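Local coordinates for succinate-semialdehyde dehydrogenase (Streptococcus pyogenes MGAS1882, PDB 4OGD), which catalyses the oxidation of succinic semialdehyde to succinate, using NADP+ as cofactor, at residues A[58-63]-A[91-96]; A[64-69]-A[133-138]; A[117-122]-A[438-443]; A[138-143]-A[227-232]. All blocks are in the same frame, centred on the assembly; numbering follows the deposited sequence.

How the contacts relate
All four contacts depend on a few side chains, but their chemistry changes with depth. Contacts 1 and 3 lie at the surface and rest on charge: a forked arginine-aspartate bridge between helices 45-61 and 78-103, and a long lysine-glutamate pair, bridged by water, beside the subunit interface. Contacts 2 and 4 are buried and both use helix 136-148, sharing Ile138; the first is an oblique tyrosine pair, the second an arginine beside a glutamate without a direct hydrogen bond. Contacts 1 and 2 pack together through Leu59 and Tyr66, their centres about 12 Å apart. The Tyr95 hydroxyl of contact 1 is hydrogen-bonded to the Ser439 carbonyl of contact 3, whose Leu438 packs on Arg140 of contact 4.

Contact 1 (A[58-63]-A[91-96]); sequences ILRRDR and IADYYA
Arg60 and Asp93 form a salt bridge between two helices of the aldehyde dehydrogenase fold, helix 45-61 near its C-terminal end and helix 78-103 in its middle. The arginine approaches end-on and offers both terminal nitrogens to a single oxygen: NH2 lies 3.1 Å from Asp93 OD2, and NH1 lies 3.2 Å from the same Asp93 OD2. With N-H...O angles of 145° and 140°, both bonds are moderately bent, as expected when two nearly parallel N-H groups share one acceptor. The guanidinium and carboxylate planes differ by only 23°, so the two groups meet nearly flat, edge against edge. NH1 uses the syn lone pair of OD2, while NH2 meets that oxygen almost in line with its C-O bond. The arginine can span the distance because its chain is fully extended from CG to NE, placing the charged group well beyond the helix that carries it.

The second carboxylate oxygen has its own partner, since Asp93 OD1 is hydrogen-bonded to His53, two turns earlier on helix 45-61. Asp93 therefore faces that helix with both oxygens engaged, which should restrict rotation of the carboxylate. Beneath this polar bridge, Ala92 packs on Leu52 and Ala56, and Leu59 packs on Met139 of helix 136-148. A water also joins the pair, donating to Asp93 OD1 at 2.7 Å and accepting from Arg60 NH1 at 3.2 Å, the latter bond being weak.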
# COMPACT_ATOMS: atom_id res chain seq x y z
N ILE A 58 -18.86 26.46 -2.08
CA ILE A 58 -18.02 27.65 -2.08
C ILE A 58 -17.12 27.68 -3.31
O ILE A 58 -16.86 28.75 -3.87
CB ILE A 58 -17.18 27.75 -0.79
CG1 ILE A 58 -18.11 27.92 0.41
CG2 ILE A 58 -16.20 28.92 -0.88
CD1 ILE A 58 -17.41 27.69 1.75
N LEU A 59 -16.64 26.51 -3.74
CA LEU A 59 -15.88 26.43 -4.98
C LEU A 59 -16.71 26.89 -6.18
O LEU A 59 -16.20 27.61 -7.05
CB LEU A 59 -15.33 25.02 -5.20
CG LEU A 59 -14.09 24.68 -4.37
CD1 LEU A 59 -13.77 23.20 -4.53
CD2 LEU A 59 -12.89 25.53 -4.79
N ARG A 60 -17.98 26.50 -6.21
CA ARG A 60 -18.89 26.98 -7.26
C ARG A 60 -19.05 28.49 -7.20
O ARG A 60 -18.93 29.19 -8.21
CB ARG A 60 -20.28 26.34 -7.12
CG ARG A 60 -20.39 24.90 -7.58
CD ARG A 60 -21.86 24.45 -7.54
NE ARG A 60 -22.02 23.11 -8.10
CZ ARG A 60 -22.03 21.99 -7.38
NH1 ARG A 60 -21.91 22.04 -6.06
NH2 ARG A 60 -22.16 20.82 -7.98
N ARG A 61 -19.34 29.00 -6.01
CA ARG A 61 -19.58 30.42 -5.79
C ARG A 61 -18.37 31.28 -6.17
O ARG A 61 -18.49 32.34 -6.80
CB ARG A 61 -19.94 30.67 -4.32
CG ARG A 61 -20.42 32.09 -4.02
CD ARG A 61 -20.47 32.31 -2.52
NE ARG A 61 -19.12 32.45 -1.98
CZ ARG A 61 -18.80 32.25 -0.71
NH1 ARG A 61 -19.73 31.88 0.16
NH2 ARG A 61 -17.53 32.41 -0.32
N ASP A 62 -17.19 30.80 -5.78
CA ASP A 62 -15.97 31.58 -5.93
C ASP A 62 -15.03 30.98 -6.97
O ASP A 62 -13.81 31.12 -6.85
CB ASP A 62 -15.24 31.69 -4.59
CG ASP A 62 -15.99 32.52 -3.57
OD1 ASP A 62 -16.92 33.25 -3.97
OD2 ASP A 62 -15.63 32.46 -2.37
N ARG A 63 -15.59 30.32 -7.98
CA ARG A 63 -14.77 29.56 -8.92
C ARG A 63 -13.66 30.39 -9.56
O ARG A 63 -12.51 29.96 -9.62
CB ARG A 63 -15.60 28.93 -10.02
CG ARG A 63 -14.71 28.20 -11.01
CD ARG A 63 -15.47 27.57 -12.12
NE ARG A 63 -16.11 28.58 -12.95
CZ ARG A 63 -16.86 28.30 -14.00
NH1 ARG A 63 -17.06 27.04 -14.35
NH2 ARG A 63 -17.41 29.28 -14.71
N ILE A 91 -15.63 16.07 -7.27
CA ILE A 91 -14.99 15.09 -6.38
C ILE A 91 -15.52 15.21 -4.94
O ILE A 91 -15.82 14.21 -4.30
CB ILE A 91 -13.45 15.23 -6.42
CG1 ILE A 91 -12.93 14.83 -7.80
CG2 ILE A 91 -12.82 14.35 -5.35
CD1 ILE A 91 -11.45 15.17 -8.02
N ALA A 92 -15.63 16.44 -4.45
CA ALA A 92 -16.16 16.71 -3.11
C ALA A 92 -17.59 16.21 -2.99
O ALA A 92 -17.93 15.48 -2.05
CB ALA A 92 -16.09 18.20 -2.82
N ASP A 93 -18.43 16.57 -3.96
CA ASP A 93 -19.82 16.11 -3.93
C ASP A 93 -19.89 14.58 -4.01
O ASP A 93 -20.70 13.96 -3.33
CB ASP A 93 -20.65 16.74 -5.05
CG ASP A 93 -21.10 18.16 -4.73
OD1 ASP A 93 -21.29 18.50 -3.53
OD2 ASP A 93 -21.29 18.93 -5.69
N TYR A 94 -19.04 13.98 -4.85
CA TYR A 94 -19.00 12.53 -5.00
C TYR A 94 -18.77 11.82 -3.66
O TYR A 94 -19.54 10.96 -3.27
CB TYR A 94 -17.90 12.15 -6.00
CG TYR A 94 -17.66 10.66 -6.20
CD1 TYR A 94 -16.58 10.03 -5.60
CD2 TYR A 94 -18.47 9.91 -7.05
CE1 TYR A 94 -16.33 8.69 -5.80
CE2 TYR A 94 -18.23 8.56 -7.26
CZ TYR A 94 -17.16 7.96 -6.63
OH TYR A 94 -16.93 6.62 -6.85
N TYR A 95 -17.71 12.19 -2.95
CA TYR A 95 -17.39 11.47 -1.72
C TYR A 95 -18.39 11.75 -0.60
O TYR A 95 -18.67 10.88 0.21
CB TYR A 95 -15.94 11.74 -1.29
CG TYR A 95 -14.98 10.90 -2.09
CD1 TYR A 95 -14.95 9.52 -1.93
CD2 TYR A 95 -14.11 11.47 -3.02
CE1 TYR A 95 -14.09 8.73 -2.66
CE2 TYR A 95 -13.25 10.69 -3.77
CZ TYR A 95 -13.24 9.32 -3.58
OH TYR A 95 -12.39 8.52 -4.31
N ALA A 96 -18.96 12.95 -0.59
CA ALA A 96 -20.04 13.22 0.36
C ALA A 96 -21.27 12.37 0.04
O ALA A 96 -21.94 11.85 0.95
CB ALA A 96 -20.37 14.70 0.37
O HOH W 1 -22.44 20.94 -3.12

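Contact 2 (A[64-69]-A[133-138])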
# COMPACT_ATOMS: atom_id res chain seq x y z
N ASP A 64 -14.02 31.58 -10.03
CA ASP A 64 -13.02 32.39 -10.71
C ASP A 64 -11.91 32.87 -9.77
O ASP A 64 -10.76 33.02 -10.19
CB ASP A 64 -13.69 33.55 -11.47
CG ASP A 64 -14.53 33.06 -12.64
OD1 ASP A 64 -14.50 31.86 -12.99
OD2 ASP A 64 -15.24 33.91 -13.24
N LYS A 65 -12.25 33.08 -8.49
CA LYS A 65 -11.24 33.42 -7.49
C LYS A 65 -10.22 32.30 -7.36
O LYS A 65 -9.02 32.54 -7.38
CB LYS A 65 -11.89 33.69 -6.12
CG LYS A 65 -10.91 33.65 -4.94
CD LYS A 65 -11.62 33.67 -3.57
CE LYS A 65 -10.66 33.32 -2.44
NZ LYS A 65 -11.32 33.50 -1.10
N TYR A 66 -10.69 31.06 -7.23
CA TYR A 66 -9.78 29.93 -7.06
C TYR A 66 -9.01 29.64 -8.35
O TYR A 66 -7.83 29.29 -8.32
CB TYR A 66 -10.53 28.71 -6.55
CG TYR A 66 -10.95 28.89 -5.11
CD1 TYR A 66 -10.02 28.76 -4.09
CD2 TYR A 66 -12.26 29.21 -4.79
CE1 TYR A 66 -10.39 28.93 -2.77
CE2 TYR A 66 -12.64 29.40 -3.47
CZ TYR A 66 -11.70 29.25 -2.47
OH TYR A 66 -12.07 29.43 -1.15
N ALA A 67 -9.69 29.77 -9.49
CA ALA A 67 -9.03 29.59 -10.78
C ALA A 67 -7.88 30.57 -10.94
O ALA A 67 -6.79 30.19 -11.35
CB ALA A 67 -10.03 29.75 -11.91
N GLU A 68 -8.13 31.84 -10.62
CA GLU A 68 -7.06 32.84 -10.77
C GLU A 68 -5.88 32.60 -9.82
O GLU A 68 -4.73 32.86 -10.18
CB GLU A 68 -7.61 34.27 -10.61
CG GLU A 68 -6.51 35.32 -10.77
CD GLU A 68 -7.04 36.74 -10.88
OE1 GLU A 68 -8.27 36.94 -10.87
OE2 GLU A 68 -6.19 37.66 -10.98
N ILE A 69 -6.17 32.12 -8.61
CA ILE A 69 -5.12 31.81 -7.65
C ILE A 69 -4.16 30.78 -8.26
O ILE A 69 -2.94 30.90 -8.15
CB ILE A 69 -5.71 31.28 -6.34
CG1 ILE A 69 -6.27 32.45 -5.52
CG2 ILE A 69 -4.66 30.52 -5.53
CD1 ILE A 69 -7.04 32.02 -4.29
N PHE A 133 -1.43 20.50 -10.78
CA PHE A 133 -2.87 20.61 -10.54
C PHE A 133 -3.05 20.90 -9.05
O PHE A 133 -3.36 20.01 -8.26
CB PHE A 133 -3.61 19.32 -10.95
CG PHE A 133 -3.56 19.03 -12.43
CD1 PHE A 133 -4.57 19.47 -13.28
CD2 PHE A 133 -2.49 18.31 -12.96
CE1 PHE A 133 -4.51 19.19 -14.65
CE2 PHE A 133 -2.44 18.02 -14.32
CZ PHE A 133 -3.45 18.47 -15.17
N PRO A 134 -2.83 22.16 -8.66
CA PRO A 134 -2.69 22.55 -7.25
C PRO A 134 -3.93 22.26 -6.40
O PRO A 134 -3.80 22.05 -5.20
CB PRO A 134 -2.46 24.07 -7.31
CG PRO A 134 -2.01 24.34 -8.70
CD PRO A 134 -2.71 23.32 -9.56
N TYR A 135 -5.11 22.27 -7.01
CA TYR A 135 -6.33 21.99 -6.26
C TYR A 135 -6.81 20.54 -6.41
O TYR A 135 -7.13 19.89 -5.41
CB TYR A 135 -7.45 22.99 -6.63
CG TYR A 135 -7.58 24.07 -5.60
CD1 TYR A 135 -6.50 24.87 -5.26
CD2 TYR A 135 -8.79 24.29 -4.92
CE1 TYR A 135 -6.60 25.84 -4.30
CE2 TYR A 135 -8.90 25.27 -3.94
CZ TYR A 135 -7.79 26.04 -3.64
OH TYR A 135 -7.87 27.03 -2.66
N TYR A 136 -6.87 20.07 -7.65
CA TYR A 136 -7.31 18.71 -7.95
C TYR A 136 -6.50 17.65 -7.21
O TYR A 136 -7.08 16.71 -6.68
CB TYR A 136 -7.30 18.50 -9.47
CG TYR A 136 -7.31 17.07 -9.97
CD1 TYR A 136 -8.49 16.32 -9.99
CD2 TYR A 136 -6.16 16.51 -10.50
CE1 TYR A 136 -8.50 15.01 -10.49
CE2 TYR A 136 -6.17 15.22 -10.99
CZ TYR A 136 -7.33 14.48 -10.99
OH TYR A 136 -7.32 13.19 -11.48
N GLN A 137 -5.18 17.82 -7.14
CA GLN A 137 -4.37 16.82 -6.45
C GLN A 137 -4.62 16.83 -4.94
O GLN A 137 -4.48 15.79 -4.28
CB GLN A 137 -2.87 16.95 -6.74
CG GLN A 137 -2.46 16.96 -8.20
CD GLN A 137 -2.87 15.74 -8.99
OE1 GLN A 137 -3.21 14.69 -8.44
NE2 GLN A 137 -2.81 15.87 -10.31
N ILE A 138 -4.99 17.98 -4.37
CA ILE A 138 -5.40 17.99 -2.96
C ILE A 138 -6.75 17.31 -2.80
O ILE A 138 -6.93 16.44 -1.94
CB ILE A 138 -5.51 19.41 -2.37
CG1 ILE A 138 -4.19 20.17 -2.50
CG2 ILE A 138 -5.90 19.32 -0.90
CD1 ILE A 138 -4.32 21.65 -2.10
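Tyr66 and Tyr135 meet ring to ring in the buried core of the aldehyde dehydrogenase fold, where helix 63-74 faces the turn that leads into helix 136-148. Their orientation is oblique: the ring planes are inclined at 51° and the centroids are 5.5 Å apart, which fits neither a parallel stack nor an edge-to-face pair. The phenol end of Tyr135 makes the approach. Its OH comes to the edge of the Tyr66 ring, near the plane of that ring, 3.1 Å from Tyr66 CD1 and 3.2 Å from Tyr66 CE1. Behind the oxygen, Tyr135 CZ lies 3.5 Å from Tyr66 CD1, so hydroxyl and ring carbon share the contact.

The hydroxyl is not left to this carbon edge alone, because Tyr135 OH is hydrogen-bonded to Ser166 on helix 161-173. The neighbouring Phe167 meets the Tyr135 ring edge-to-face, so that helix lends both a polar and an aromatic partner. At the other end of the residue, Glu84 accepts from the backbone nitrogens of Tyr135 and Tyr136, tying the turn to helix 78-103. The reach of Tyr135 toward Tyr66 goes with a chi1 of -100°, well away from a staggered value. One face of the Tyr66 ring is covered from within its own helix by Lys65, whose CE stands 4.2 Å above the ring plane, displaced toward the rim.

Contact 3 (A[117-122]-A[438-443])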
# COMPACT_ATOMS: atom_id res chain seq x y z
N TYR A 117 -16.13 -6.93 8.29
CA TYR A 117 -15.11 -5.95 8.63
C TYR A 117 -15.64 -4.53 8.52
O TYR A 117 -16.46 -4.23 7.66
CB TYR A 117 -13.80 -6.15 7.86
CG TYR A 117 -13.81 -5.84 6.38
CD1 TYR A 117 -13.57 -4.55 5.92
CD2 TYR A 117 -14.00 -6.84 5.44
CE1 TYR A 117 -13.55 -4.26 4.57
CE2 TYR A 117 -13.98 -6.55 4.07
CZ TYR A 117 -13.75 -5.25 3.65
OH TYR A 117 -13.72 -4.94 2.31
N LEU A 118 -15.16 -3.69 9.42
CA LEU A 118 -15.51 -2.28 9.42
C LEU A 118 -14.48 -1.52 8.62
O LEU A 118 -13.37 -2.01 8.39
CB LEU A 118 -15.57 -1.77 10.86
CG LEU A 118 -16.53 -2.54 11.76
CD1 LEU A 118 -16.37 -2.11 13.20
CD2 LEU A 118 -17.97 -2.33 11.31
N LYS A 119 -14.84 -0.32 8.18
CA LYS A 119 -13.88 0.57 7.54
C LYS A 119 -13.74 1.79 8.42
O LYS A 119 -14.64 2.62 8.50
CB LYS A 119 -14.33 0.95 6.13
CG LYS A 119 -14.27 -0.22 5.16
CD LYS A 119 -14.96 0.10 3.84
CE LYS A 119 -14.83 -1.08 2.89
NZ LYS A 119 -15.63 -0.90 1.63
N GLN A 120 -12.61 1.88 9.11
CA GLN A 120 -12.45 2.88 10.15
C GLN A 120 -11.32 3.84 9.86
O GLN A 120 -10.38 3.51 9.12
CB GLN A 120 -12.22 2.18 11.50
CG GLN A 120 -13.40 1.31 11.92
CD GLN A 120 -13.21 0.71 13.29
OE1 GLN A 120 -12.20 0.06 13.55
NE2 GLN A 120 -14.17 0.94 14.18
N SER A 121 -11.40 5.04 10.43
CA SER A 121 -10.29 5.98 10.34
C SER A 121 -9.08 5.44 11.08
O SER A 121 -9.20 4.56 11.95
CB SER A 121 -10.68 7.33 10.93
OG SER A 121 -10.99 7.19 12.31
N THR A 122 -7.91 5.97 10.74
CA THR A 122 -6.67 5.54 11.36
C THR A 122 -5.90 6.66 12.05
O THR A 122 -5.22 6.40 13.05
CB THR A 122 -5.75 4.84 10.35
OG1 THR A 122 -5.61 5.65 9.17
CG2 THR A 122 -6.35 3.50 9.95
N LEU A 438 -9.30 8.36 -6.33
CA LEU A 438 -10.65 8.44 -6.91
C LEU A 438 -11.33 7.07 -7.02
O LEU A 438 -10.70 6.03 -6.77
CB LEU A 438 -10.66 9.22 -8.24
CG LEU A 438 -10.18 10.67 -8.15
CD1 LEU A 438 -10.16 11.34 -9.52
CD2 LEU A 438 -11.03 11.49 -7.17
N SER A 439 -12.62 7.08 -7.37
CA SER A 439 -13.50 5.90 -7.29
C SER A 439 -13.55 5.34 -5.87
O SER A 439 -13.07 5.98 -4.92
CB SER A 439 -13.10 4.81 -8.30
OG SER A 439 -12.04 3.98 -7.82
N GLU A 440 -14.13 4.16 -5.69
CA GLU A 440 -14.14 3.57 -4.36
C GLU A 440 -12.75 3.03 -4.01
O GLU A 440 -12.42 2.90 -2.84
CB GLU A 440 -15.20 2.47 -4.22
CG GLU A 440 -15.42 2.07 -2.75
CD GLU A 440 -16.56 1.09 -2.55
OE1 GLU A 440 -17.16 0.65 -3.56
OE2 GLU A 440 -16.87 0.77 -1.38
N LEU A 441 -11.95 2.72 -5.03
CA LEU A 441 -10.59 2.25 -4.77
C LEU A 441 -9.79 3.32 -4.03
O LEU A 441 -8.95 3.01 -3.18
CB LEU A 441 -9.87 1.86 -6.06
CG LEU A 441 -10.45 0.68 -6.84
CD1 LEU A 441 -9.58 0.32 -8.05
CD2 LEU A 441 -10.63 -0.54 -5.93
N GLY A 442 -10.06 4.58 -4.34
CA GLY A 442 -9.36 5.68 -3.70
C GLY A 442 -9.94 6.08 -2.35
O GLY A 442 -9.51 7.07 -1.76
N PHE A 443 -10.92 5.32 -1.86
CA PHE A 443 -11.50 5.61 -0.56
C PHE A 443 -10.80 4.85 0.57
O PHE A 443 -10.78 5.33 1.71
CB PHE A 443 -13.01 5.29 -0.56
CG PHE A 443 -13.71 5.70 0.69
CD1 PHE A 443 -14.03 7.04 0.90
CD2 PHE A 443 -14.05 4.77 1.66
CE1 PHE A 443 -14.68 7.43 2.04
CE2 PHE A 443 -14.69 5.16 2.82
CZ PHE A 443 -15.01 6.49 3.01
O HOH W 2 -15.21 1.64 0.68
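Lys119 and Glu440 pair across a junction between the three-stranded antiparallel sheet, which probably corresponds to the oligomerisation domain of aldehyde dehydrogenases, and the loop that leads toward its last strand. Lys119 sits on strand 113-120, the middle strand of that sheet; Glu440 belongs to the loop between strands 433-434 and 448-455. The direct contact is a long salt bridge, with no direct hydrogen bond, Lys119 NZ lying 3.7 Å from Glu440 OE2. A water makes up for the separation: it accepts from Lys119 NZ at 2.7 Å and donates to Glu440 OE2 at 2.8 Å. Both of these bonds are shorter than the ion pair they bridge, so the polar link is better described as water-mediated.

Each side chain is stretched out beyond CG, and the two meet at about a right angle near their charged ends. Glu440 gains its reach with CG anti to the backbone nitrogen (chi1 -168°), and its side chain also touches Phe102 of helix 78-103. The partners are only partly exposed, and the second subunit lies close by: Tyr117 packs on Leu441 of that subunit, while Leu441 packs on its Tyr117.

The loop itself is braced from within. Ser439 OG accepts from the backbone nitrogen of Leu441 at 3.1 Å, forming an ST turn immediately around Glu440. The same hydroxyl donates to Leu438 O, 2.7 Å from Ser439 OG, and that carbonyl accepts a second bond from Gly442 N at 2.9 Å.

Contact 4 (A[138-143]-A[227-232])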
# COMPACT_ATOMS: atom_id res chain seq x y z
N ILE A 138 -4.99 17.98 -4.37
CA ILE A 138 -5.40 17.99 -2.96
C ILE A 138 -6.75 17.31 -2.80
O ILE A 138 -6.93 16.44 -1.94
CB ILE A 138 -5.51 19.41 -2.37
CG1 ILE A 138 -4.19 20.17 -2.50
CG2 ILE A 138 -5.90 19.32 -0.90
CD1 ILE A 138 -4.32 21.65 -2.10
N MET A 139 -7.71 17.70 -3.63
CA MET A 139 -9.08 17.24 -3.45
C MET A 139 -9.18 15.72 -3.58
O MET A 139 -9.97 15.08 -2.88
CB MET A 139 -10.04 17.94 -4.43
CG MET A 139 -11.52 17.67 -4.12
SD MET A 139 -12.00 18.35 -2.53
CE MET A 139 -12.37 20.02 -3.05
N ARG A 140 -8.35 15.14 -4.45
CA ARG A 140 -8.37 13.68 -4.66
C ARG A 140 -8.13 12.92 -3.37
O ARG A 140 -8.65 11.82 -3.19
CB ARG A 140 -7.32 13.25 -5.70
CG ARG A 140 -7.73 13.56 -7.14
CD ARG A 140 -7.08 12.65 -8.18
NE ARG A 140 -5.70 12.27 -7.88
CZ ARG A 140 -4.76 12.05 -8.80
NH1 ARG A 140 -5.03 12.19 -10.10
NH2 ARG A 140 -3.54 11.71 -8.42
N VAL A 141 -7.34 13.50 -2.47
CA VAL A 141 -7.05 12.83 -1.20
C VAL A 141 -7.76 13.44 -0.00
O VAL A 141 -8.10 12.72 0.93
CB VAL A 141 -5.53 12.71 -0.93
CG1 VAL A 141 -4.90 11.82 -1.97
CG2 VAL A 141 -4.86 14.07 -0.93
N PHE A 142 -8.01 14.76 -0.02
CA PHE A 142 -8.74 15.36 1.08
C PHE A 142 -10.17 14.82 1.18
O PHE A 142 -10.63 14.48 2.27
CB PHE A 142 -8.75 16.89 0.99
CG PHE A 142 -9.69 17.53 1.97
CD1 PHE A 142 -9.38 17.53 3.33
CD2 PHE A 142 -10.89 18.08 1.55
CE1 PHE A 142 -10.25 18.10 4.25
CE2 PHE A 142 -11.77 18.64 2.48
CZ PHE A 142 -11.44 18.66 3.81
N ALA A 143 -10.88 14.77 0.05
CA ALA A 143 -12.29 14.38 0.09
C ALA A 143 -12.52 13.01 0.75
O ALA A 143 -13.31 12.90 1.70
CB ALA A 143 -12.94 14.45 -1.30
N THR A 227 0.80 5.84 -0.55
CA THR A 227 0.42 5.70 -1.95
C THR A 227 1.27 6.70 -2.72
O THR A 227 1.60 7.77 -2.19
CB THR A 227 -1.06 6.03 -2.19
OG1 THR A 227 -1.35 7.35 -1.71
CG2 THR A 227 -1.95 5.01 -1.48
N LEU A 228 1.64 6.35 -3.95
CA LEU A 228 2.46 7.22 -4.78
C LEU A 228 1.83 7.39 -6.15
O LEU A 228 1.59 6.42 -6.87
CB LEU A 228 3.86 6.63 -4.97
CG LEU A 228 4.76 6.48 -3.74
CD1 LEU A 228 6.11 5.92 -4.16
CD2 LEU A 228 4.92 7.81 -3.02
N GLU A 229 1.59 8.65 -6.52
CA GLU A 229 1.08 9.01 -7.83
C GLU A 229 2.15 9.83 -8.52
O GLU A 229 2.35 11.01 -8.20
CB GLU A 229 -0.21 9.82 -7.68
CG GLU A 229 -1.38 9.05 -7.08
CD GLU A 229 -2.19 8.26 -8.10
OE1 GLU A 229 -1.89 8.35 -9.32
OE2 GLU A 229 -3.13 7.54 -7.67
N LEU A 230 2.87 9.20 -9.44
CA LEU A 230 4.07 9.82 -9.99
C LEU A 230 3.92 10.17 -11.47
O LEU A 230 2.80 10.32 -11.98
CB LEU A 230 5.29 8.93 -9.75
CG LEU A 230 5.41 8.44 -8.29
CD1 LEU A 230 6.62 7.51 -8.15
CD2 LEU A 230 5.52 9.63 -7.32
N GLY A 231 5.04 10.32 -12.16
CA GLY A 231 5.02 10.78 -13.53
C GLY A 231 4.66 9.66 -14.48
O GLY A 231 4.45 8.51 -14.07
N GLY A 232 4.59 10.00 -15.77
CA GLY A 232 4.32 9.00 -16.79
C GLY A 232 5.03 9.33 -18.08
O GLY A 232 5.55 10.43 -18.27
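Arg140 and Glu229 approach each other across the interior of the Rossmann-type domain, joining helix 136-148 to the end of strand 225-229. The glutamate opens the Glu-Leu-Gly-Gly sequence characteristic of aldehyde dehydrogenases, whose glutamate serves as general base in well-studied relatives. The alpha carbons of the two residues are 11.0 Å apart, and side-chain shape closes the gap. Arg140 has a kinked chain, its chi3 of -36° turning the guanidinium aside from a straight extension. Glu229 is folded at chi2 (-86°), which lays CB, CG and the carboxylate alongside Arg140 NH2 at similar distances.

As a result, Arg140 NH2 lies alongside the glutamate's carbon chain, 3.7 Å from Glu229 CG and equally far from Glu229 CD. The charge pair between Arg140 NH2 and Glu229 OE1 is long, 3.8 Å, and OE1 stands well out of the guanidinium plane, so no N-H is aimed at it. An inclination of 55° between guanidinium and carboxylate planes agrees with this reading: the attraction is electrostatic, without a directed bond.

The stronger polar partners of Arg140 lie elsewhere. Its NE forms a salt bridge with Glu437, and Phe426, which also touches Glu229, makes a cation-pi contact with the guanidinium. Arg140 NH1 is hydrogen-bonded to the hydroxyl of Tyr136, one turn earlier on the same helix.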